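Local atomic coordinates of 4-alpha-glucanotransferase (Corynebacterium glutamicum, PDB entry 5B68), a protein that belongs to the amylomaltase (disproportionating enzyme) family of glucanotransferases and carries a TIM-barrel-type domain beside a beta-sandwich domain. Residues S537-G542 with Q546-P551; G567-E572 with Q596-I601. All blocks are in the same frame, centred on the assembly; numbering follows the deposited sequence.

Contact 1. Residues S537-G542 with Q546-P551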
ATOM      1  N   SER A 537     -24.467  11.394   5.984  1.00 28.74           N
ATOM      2  CA  SER A 537     -24.990  10.970   7.245  1.00 34.31           C
ATOM      3  C   SER A 537     -25.610   9.564   7.064  1.00 43.76           C
ATOM      4  O   SER A 537     -26.352   9.355   6.125  1.00 39.12           O
ATOM      5  CB  SER A 537     -26.073  11.963   7.666  1.00 32.19           C
ATOM      6  OG  SER A 537     -26.607  11.710   8.934  1.00 34.15           O
ATOM      7  N   PRO A 538     -25.303   8.618   7.948  1.00 50.36           N
ATOM      8  CA  PRO A 538     -26.147   7.440   7.891  1.00 54.93           C
ATOM      9  C   PRO A 538     -27.604   7.782   8.212  1.00 62.81           C
ATOM     10  O   PRO A 538     -28.488   7.174   7.622  1.00 66.49           O
ATOM     11  CB  PRO A 538     -25.574   6.547   8.971  1.00 49.20           C
ATOM     12  CG  PRO A 538     -25.039   7.509   9.980  1.00 52.22           C
ATOM     13  CD  PRO A 538     -24.521   8.676   9.194  1.00 54.64           C
ATOM     14  N   SER A 539     -27.841   8.774   9.086  1.00 67.86           N
ATOM     15  CA  SER A 539     -29.175   9.049   9.640  1.00 62.69           C
ATOM     16  C   SER A 539     -30.126   9.986   8.831  1.00 68.79           C
ATOM     17  O   SER A 539     -31.231   9.573   8.492  1.00 77.21           O
ATOM     18  CB  SER A 539     -29.047   9.539  11.085  1.00 65.60           C
ATOM     19  OG  SER A 539     -28.480  10.824  11.185  1.00 63.99           O
ATOM     20  N   GLN A 540     -29.731  11.235   8.561  1.00 63.30           N
ATOM     21  CA  GLN A 540     -30.559  12.185   7.779  1.00 60.21           C
ATOM     22  C   GLN A 540     -29.971  12.296   6.384  1.00 55.05           C
ATOM     23  O   GLN A 540     -28.921  11.752   6.127  1.00 58.08           O
ATOM     24  CB  GLN A 540     -30.658  13.559   8.474  1.00 60.79           C
ATOM     25  CG  GLN A 540     -29.394  14.421   8.476  1.00 67.60           C
ATOM     26  CD  GLN A 540     -29.340  15.483   9.608  1.00 70.62           C
ATOM     27  OE1 GLN A 540     -28.290  16.135   9.820  1.00 51.19           O
ATOM     28  NE2 GLN A 540     -30.468  15.674  10.323  1.00 71.96           N
ATOM     29  N   PRO A 541     -30.670  12.941   5.448  1.00 58.34           N
ATOM     30  CA  PRO A 541     -29.982  13.172   4.161  1.00 60.38           C
ATOM     31  C   PRO A 541     -28.976  14.319   4.281  1.00 55.66           C
ATOM     32  O   PRO A 541     -29.132  15.215   5.136  1.00 59.34           O
ATOM     33  CB  PRO A 541     -31.115  13.494   3.163  1.00 63.81           C
ATOM     34  CG  PRO A 541     -32.400  13.448   3.940  1.00 62.11           C
ATOM     35  CD  PRO A 541     -32.092  13.327   5.413  1.00 64.60           C
ATOM     36  N   GLY A 542     -27.942  14.269   3.456  1.00 41.06           N
ATOM     37  CA  GLY A 542     -26.920  15.290   3.493  1.00 37.88           C
ATOM     38  C   GLY A 542     -25.666  14.885   4.257  1.00 37.46           C
ATOM     39  O   GLY A 542     -25.455  13.699   4.573  1.00 31.85           O
ATOM     40  N   GLN A 546     -20.938  15.834  12.903  1.00 23.16           N
ATOM     41  CA  GLN A 546     -19.701  15.629  13.643  1.00 25.09           C
ATOM     42  C   GLN A 546     -19.716  14.375  14.463  1.00 24.36           C
ATOM     43  O   GLN A 546     -18.728  13.576  14.468  1.00 24.94           O
ATOM     44  CB  GLN A 546     -19.395  16.817  14.541  1.00 24.07           C
ATOM     45  CG  GLN A 546     -18.068  16.735  15.254  1.00 26.15           C
ATOM     46  CD  GLN A 546     -17.799  18.048  15.936  1.00 25.83           C
ATOM     47  OE1 GLN A 546     -18.446  18.380  16.933  1.00 22.29           O
ATOM     48  NE2 GLN A 546     -16.856  18.795  15.398  1.00 22.91           N
ATOM     49  N   GLU A 547     -20.798  14.205  15.233  1.00 22.28           N
ATOM     50  CA  GLU A 547     -20.914  13.100  16.146  1.00 23.33           C
ATOM     51  C   GLU A 547     -21.111  11.738  15.449  1.00 22.71           C
ATOM     52  O   GLU A 547     -20.958  10.721  16.073  1.00 22.85           O
ATOM     53  CB  GLU A 547     -22.031  13.317  17.147  1.00 24.40           C
ATOM     54  CG  GLU A 547     -23.455  13.401  16.562  1.00 26.06           C
ATOM     55  CD  GLU A 547     -23.864  14.791  16.129  1.00 28.50           C
ATOM     56  OE1 GLU A 547     -25.104  14.989  16.011  1.00 28.16           O
ATOM     57  OE2 GLU A 547     -22.984  15.647  15.823  1.00 26.34           O
ATOM     58  N   GLU A 548     -21.358  11.741  14.174  1.00 23.76           N
ATOM     59  CA  GLU A 548     -21.554  10.471  13.433  1.00 25.84           C
ATOM     60  C   GLU A 548     -20.283   9.952  12.772  1.00 22.97           C
ATOM     61  O   GLU A 548     -20.371   8.961  12.061  1.00 24.22           O
ATOM     62  CB  GLU A 548     -22.604  10.677  12.322  1.00 26.18           C
ATOM     63  CG  GLU A 548     -24.013  10.919  12.864  1.00 29.81           C
ATOM     64  CD  GLU A 548     -25.020  11.405  11.840  1.00 30.58           C
ATOM     65  OE1 GLU A 548     -24.690  11.886  10.742  1.00 30.50           O
ATOM     66  OE2 GLU A 548     -26.216  11.350  12.197  1.00 44.38           O
ATOM     67  N   TYR A 549     -19.152  10.644  12.927  1.00 23.92           N
ATOM     68  CA  TYR A 549     -17.894  10.193  12.379  1.00 25.50           C
ATOM     69  C   TYR A 549     -17.477   8.983  13.240  1.00 27.07           C
ATOM     70  O   TYR A 549     -17.582   8.988  14.499  1.00 25.94           O
ATOM     71  CB  TYR A 549     -16.833  11.333  12.269  1.00 23.88           C
ATOM     72  CG  TYR A 549     -16.912  12.178  11.036  1.00 21.83           C
ATOM     73  CD1 TYR A 549     -17.940  13.107  10.867  1.00 20.09           C
ATOM     74  CD2 TYR A 549     -16.050  11.993   9.989  1.00 19.71           C
ATOM     75  CE1 TYR A 549     -18.028  13.825   9.724  1.00 22.59           C
ATOM     76  CE2 TYR A 549     -16.115  12.740   8.856  1.00 22.15           C
ATOM     77  CZ  TYR A 549     -17.125  13.650   8.714  1.00 20.51           C
ATOM     78  OH  TYR A 549     -17.241  14.353   7.555  1.00 25.06           O
ATOM     79  N   ARG A 550     -17.085   7.907  12.535  1.00 27.40           N
ATOM     80  CA  ARG A 550     -16.653   6.648  13.139  1.00 31.14           C
ATOM     81  C   ARG A 550     -15.422   6.898  14.003  1.00 24.90           C
ATOM     82  O   ARG A 550     -14.455   7.529  13.547  1.00 26.26           O
ATOM     83  CB  ARG A 550     -16.168   5.680  12.045  1.00 32.15           C
ATOM     84  CG  ARG A 550     -17.129   4.671  11.515  1.00 43.26           C
ATOM     85  CD  ARG A 550     -16.328   3.659  10.659  1.00 45.31           C
ATOM     86  NE  ARG A 550     -15.654   2.668  11.522  1.00 50.58           N
ATOM     87  CZ  ARG A 550     -14.679   1.827  11.135  1.00 50.18           C
ATOM     88  NH1 ARG A 550     -14.192   1.842   9.885  1.00 53.82           N
ATOM     89  NH2 ARG A 550     -14.177   0.969  12.010  1.00 46.69           N
ATOM     90  N   PRO A 551     -15.396   6.365  15.196  1.00 24.61           N
ATOM     91  CA  PRO A 551     -14.230   6.492  16.010  1.00 24.43           C
ATOM     92  C   PRO A 551     -12.997   5.712  15.501  1.00 24.02           C
ATOM     93  O   PRO A 551     -11.890   6.232  15.582  1.00 21.31           O
ATOM     94  CB  PRO A 551     -14.653   5.926  17.352  1.00 25.73           C
ATOM     95  CG  PRO A 551     -16.124   6.130  17.338  1.00 27.18           C
ATOM     96  CD  PRO A 551     -16.523   5.818  15.955  1.00 25.92           C
TER

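Contact 2. Residues G567-E572 with Q596-I601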
ATOM      1  N   GLY A 567      -8.384  24.998  -3.480  1.00 34.03           N
ATOM      2  CA  GLY A 567      -8.921  24.771  -4.856  1.00 34.45           C
ATOM      3  C   GLY A 567     -10.322  24.218  -4.877  1.00 31.06           C
ATOM      4  O   GLY A 567     -11.184  24.703  -5.642  1.00 29.81           O
ATOM      5  N   TYR A 568     -10.581  23.254  -3.995  1.00 30.63           N
ATOM      6  CA  TYR A 568     -11.853  22.600  -3.897  1.00 29.37           C
ATOM      7  C   TYR A 568     -12.965  23.614  -3.534  1.00 32.51           C
ATOM      8  O   TYR A 568     -14.007  23.608  -4.124  1.00 29.46           O
ATOM      9  CB  TYR A 568     -11.814  21.504  -2.850  1.00 27.42           C
ATOM     10  CG  TYR A 568     -12.921  20.542  -2.939  1.00 30.78           C
ATOM     11  CD1 TYR A 568     -14.197  20.872  -2.517  1.00 31.29           C
ATOM     12  CD2 TYR A 568     -12.737  19.274  -3.500  1.00 32.10           C
ATOM     13  CE1 TYR A 568     -15.238  19.984  -2.607  1.00 34.49           C
ATOM     14  CE2 TYR A 568     -13.789  18.368  -3.572  1.00 35.31           C
ATOM     15  CZ  TYR A 568     -15.041  18.738  -3.147  1.00 37.51           C
ATOM     16  OH  TYR A 568     -16.119  17.870  -3.204  1.00 40.63           O
ATOM     17  N   LEU A 569     -12.722  24.468  -2.545  1.00 30.84           N
ATOM     18  CA  LEU A 569     -13.669  25.558  -2.215  1.00 29.92           C
ATOM     19  C   LEU A 569     -14.045  26.429  -3.416  1.00 33.79           C
ATOM     20  O   LEU A 569     -15.178  26.923  -3.461  1.00 32.71           O
ATOM     21  CB  LEU A 569     -13.088  26.451  -1.087  1.00 31.78           C
ATOM     22  CG  LEU A 569     -13.131  25.810   0.318  1.00 28.75           C
ATOM     23  CD1 LEU A 569     -12.195  26.481   1.341  1.00 26.30           C
ATOM     24  CD2 LEU A 569     -14.540  25.714   0.876  1.00 29.59           C
ATOM     25  N   GLU A 570     -13.114  26.615  -4.356  1.00 35.01           N
ATOM     26  CA  GLU A 570     -13.315  27.512  -5.485  1.00 41.38           C
ATOM     27  C   GLU A 570     -13.748  26.773  -6.771  1.00 47.23           C
ATOM     28  O   GLU A 570     -13.669  27.336  -7.862  1.00 45.06           O
ATOM     29  CB  GLU A 570     -12.070  28.439  -5.654  1.00 46.85           C
ATOM     30  CG  GLU A 570     -12.068  29.590  -4.629  1.00 56.53           C
ATOM     31  CD  GLU A 570     -10.678  30.029  -4.147  1.00 67.58           C
ATOM     32  OE1 GLU A 570      -9.906  30.529  -5.010  1.00 67.66           O
ATOM     33  OE2 GLU A 570     -10.362  29.900  -2.906  1.00 61.09           O
ATOM     34  N   GLY A 571     -14.223  25.534  -6.625  1.00 39.62           N
ATOM     35  CA  GLY A 571     -14.618  24.675  -7.728  1.00 42.75           C
ATOM     36  C   GLY A 571     -13.546  24.014  -8.584  1.00 44.16           C
ATOM     37  O   GLY A 571     -13.876  23.495  -9.626  1.00 46.27           O
ATOM     38  N   GLU A 572     -12.285  23.961  -8.155  1.00 44.48           N
ATOM     39  CA  GLU A 572     -11.189  23.411  -9.014  1.00 43.10           C
ATOM     40  C   GLU A 572     -11.329  21.930  -9.418  1.00 43.36           C
ATOM     41  O   GLU A 572     -10.850  21.534 -10.485  1.00 45.05           O
ATOM     42  CB  GLU A 572      -9.810  23.670  -8.367  1.00 44.66           C
ATOM     43  CG  GLU A 572      -8.564  23.050  -9.050  1.00 44.34           C
ATOM     44  CD  GLU A 572      -8.134  23.757 -10.336  1.00 48.47           C
ATOM     45  OE1 GLU A 572      -8.992  24.390 -11.031  1.00 51.70           O
ATOM     46  OE2 GLU A 572      -6.926  23.668 -10.682  1.00 44.42           O
ATOM     47  N   GLN A 596     -23.997  23.595  -3.611  1.00 29.34           N
ATOM     48  CA  GLN A 596     -25.030  23.140  -2.705  1.00 27.37           C
ATOM     49  C   GLN A 596     -24.542  22.149  -1.651  1.00 31.91           C
ATOM     50  O   GLN A 596     -24.917  22.199  -0.477  1.00 28.80           O
ATOM     51  CB  GLN A 596     -26.210  22.502  -3.501  1.00 31.81           C
ATOM     52  CG  GLN A 596     -27.353  21.828  -2.730  1.00 32.82           C
ATOM     53  CD  GLN A 596     -28.150  22.724  -1.804  1.00 32.15           C
ATOM     54  OE1 GLN A 596     -28.644  22.298  -0.759  1.00 39.33           O
ATOM     55  NE2 GLN A 596     -28.313  23.939  -2.196  1.00 35.18           N
ATOM     56  N   TRP A 597     -23.763  21.180  -2.104  1.00 28.95           N
ATOM     57  CA  TRP A 597     -23.171  20.180  -1.191  1.00 29.38           C
ATOM     58  C   TRP A 597     -22.227  20.876  -0.174  1.00 25.25           C
ATOM     59  O   TRP A 597     -22.324  20.611   1.032  1.00 26.94           O
ATOM     60  CB  TRP A 597     -22.373  19.178  -2.053  1.00 28.22           C
ATOM     61  CG  TRP A 597     -21.636  18.080  -1.280  1.00 26.31           C
ATOM     62  CD1 TRP A 597     -20.309  17.796  -1.343  1.00 27.15           C
ATOM     63  CD2 TRP A 597     -22.208  17.158  -0.373  1.00 25.02           C
ATOM     64  NE1 TRP A 597     -20.015  16.754  -0.510  1.00 27.51           N
ATOM     65  CE2 TRP A 597     -21.156  16.339   0.101  1.00 25.03           C
ATOM     66  CE3 TRP A 597     -23.515  16.930   0.088  1.00 26.12           C
ATOM     67  CZ2 TRP A 597     -21.362  15.323   1.012  1.00 25.26           C
ATOM     68  CZ3 TRP A 597     -23.735  15.890   0.984  1.00 28.47           C
ATOM     69  CH2 TRP A 597     -22.622  15.077   1.422  1.00 26.28           C
ATOM     70  N   GLN A 598     -21.341  21.734  -0.678  1.00 24.37           N
ATOM     71  CA  GLN A 598     -20.454  22.582   0.182  1.00 25.20           C
ATOM     72  C   GLN A 598     -21.274  23.352   1.237  1.00 27.83           C
ATOM     73  O   GLN A 598     -20.963  23.350   2.439  1.00 26.54           O
ATOM     74  CB  GLN A 598     -19.598  23.507  -0.639  1.00 28.12           C
ATOM     75  CG  GLN A 598     -18.497  22.778  -1.401  1.00 25.44           C
ATOM     76  CD  GLN A 598     -17.396  23.646  -1.922  1.00 27.69           C
ATOM     77  OE1 GLN A 598     -17.021  24.676  -1.343  1.00 28.89           O
ATOM     78  NE2 GLN A 598     -16.823  23.227  -3.042  1.00 29.26           N
ATOM     79  N   ALA A 599     -22.393  23.912   0.816  1.00 25.85           N
ATOM     80  CA  ALA A 599     -23.202  24.715   1.731  1.00 27.12           C
ATOM     81  C   ALA A 599     -23.718  23.895   2.810  1.00 25.72           C
ATOM     82  O   ALA A 599     -23.668  24.265   3.982  1.00 28.23           O
ATOM     83  CB  ALA A 599     -24.364  25.415   0.963  1.00 28.61           C
ATOM     84  N   GLU A 600     -24.227  22.723   2.449  1.00 27.64           N
ATOM     85  CA  GLU A 600     -24.753  21.799   3.407  1.00 27.82           C
ATOM     86  C   GLU A 600     -23.694  21.371   4.437  1.00 26.80           C
ATOM     87  O   GLU A 600     -24.013  21.184   5.648  1.00 26.73           O
ATOM     88  CB  GLU A 600     -25.352  20.560   2.694  1.00 31.60           C
ATOM     89  CG  GLU A 600     -26.744  20.819   2.103  1.00 34.98           C
ATOM     90  CD  GLU A 600     -27.294  19.640   1.307  1.00 35.69           C
ATOM     91  OE1 GLU A 600     -27.397  18.562   1.903  1.00 31.48           O
ATOM     92  OE2 GLU A 600     -27.662  19.836   0.127  1.00 37.28           O
ATOM     93  N   ILE A 601     -22.458  21.179   3.955  1.00 25.57           N
ATOM     94  CA  ILE A 601     -21.350  20.793   4.861  1.00 23.23           C
ATOM     95  C   ILE A 601     -21.006  21.945   5.818  1.00 24.10           C
ATOM     96  O   ILE A 601     -20.814  21.715   7.035  1.00 25.33           O
ATOM     97  CB  ILE A 601     -20.079  20.430   4.053  1.00 25.13           C
ATOM     98  CG1 ILE A 601     -20.288  19.071   3.339  1.00 27.12           C
ATOM     99  CG2 ILE A 601     -18.849  20.345   4.965  1.00 26.95           C
ATOM    100  CD1 ILE A 601     -19.146  18.701   2.410  1.00 27.01           C
TER

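Contact 1. Residues S537-G542 with Q546-P551
Two serines hold the carboxylate of Glu548, one at each oxygen. Ser537 OG donates to Glu548 OE1 at 2.6 Å. Ser539 OG donates to Glu548 OE2 at 2.5 Å. Both hydroxyls come in on the syn side of the oxygen they bind. Both also sit somewhat out of the carboxylate plane, by 24° at OE1 and 26° at OE2. Using both oxygens limits how far the carboxylate can turn. Glu548 reaches the serines with its chain stretched out. Glu548 OE1 has a further donor, the backbone N of Arg545, from the short link between the two segments. Ser539 is exposed and poorly ordered, so its bond is probably the less firmly fixed of the two. A sulfate ion also lies near its side chain.

Van der Waals contact is slight. Pro538 lays its ring beside the acid, with CD 3.6 Å from Glu548 OE1. The two side chains cross at a slant.

Bonds inside 537-542 position the Ser537 hydroxyl. Ser537 OG points away from its backbone N, beside the carbonyl carbon (chi1 -176°), and accepts from Gln540 N at 3.2 Å. A weak bond from Ser539 N reaches the same oxygen. The hydroxyl is therefore set by its own segment while it donates to the acid. Ser537 N also bonds to Gly542 O at 2.9 Å, which closes the segment on itself.

The bond from Gln540 N to Ser537 OG makes an ST motif, here within the long loop between barrel strands 528-531 and 553-556.

Contact 2. Residues G567-E572 with Q596-I601
Tyr568 O is gripped from two sides. Gln598 NE2 donates to Tyr568 O across the contact at 3.0 Å. Gly571 N reaches Tyr568 O from the opposite face of the carbonyl plane, at 3.2 Å. The Gln598 bond is moderately bent, with an N-H...O angle of 144°. Its donor stands 42° above the carbonyl plane, not on a lone pair.

Gln598 runs straight out from its helix and reaches the other one with its terminal amide. Both ends of that amide are used. NE2 also bonds to Asp594 OD1, one turn earlier on its own helix, and OE1 accepts from Arg624 NH1. These partners fix which way the buried amide is turned.

Around the polar bond the packing is close. Gln598 NE2 lies 3.6 Å from Tyr568 CD1, and the ring and amide planes are 36° apart. On the other end, Leu569 CD2 lies 3.5 Å from Gln598 OE1. The ring of Tyr568 also stacks with Trp533 and His573.

Gly571 has positive phi and is the C-prime residue of a Schellman motif that ends helix 565-569. Glu572 N bonds to Gly567 O at 2.8 Å. Gly571 is also the N-cap of the next helix, 572-579. Gln598 thus takes hold of a carbonyl at a helix end.

The contact joins the last turn of helix 565-569, which follows barrel strand 553-556, to the middle of helix 587-607. Helix 627-639 packs on Leu569 through Leu627 and Leu630.

Contact 1 is complete before contact 2 begins in the sequence. Their centres are about 19 Å apart. Barrel strand 553-556 runs between them in sequence: contact 1 lies in the loop leading into it, and contact 2 joins helices that follow it. They also touch directly. Gly542 CA packs 3.7 Å from Glu600 OE1, and Gly542 C lies 3.9 Å from Trp597 CZ3. The loop of contact 1 therefore rests against helix 587-607 of contact 2. Both lie far out in the chain, their centres about 28 and 29 Å from its centre, and both belong to the part of the sequence that follows barrel strand 528-531.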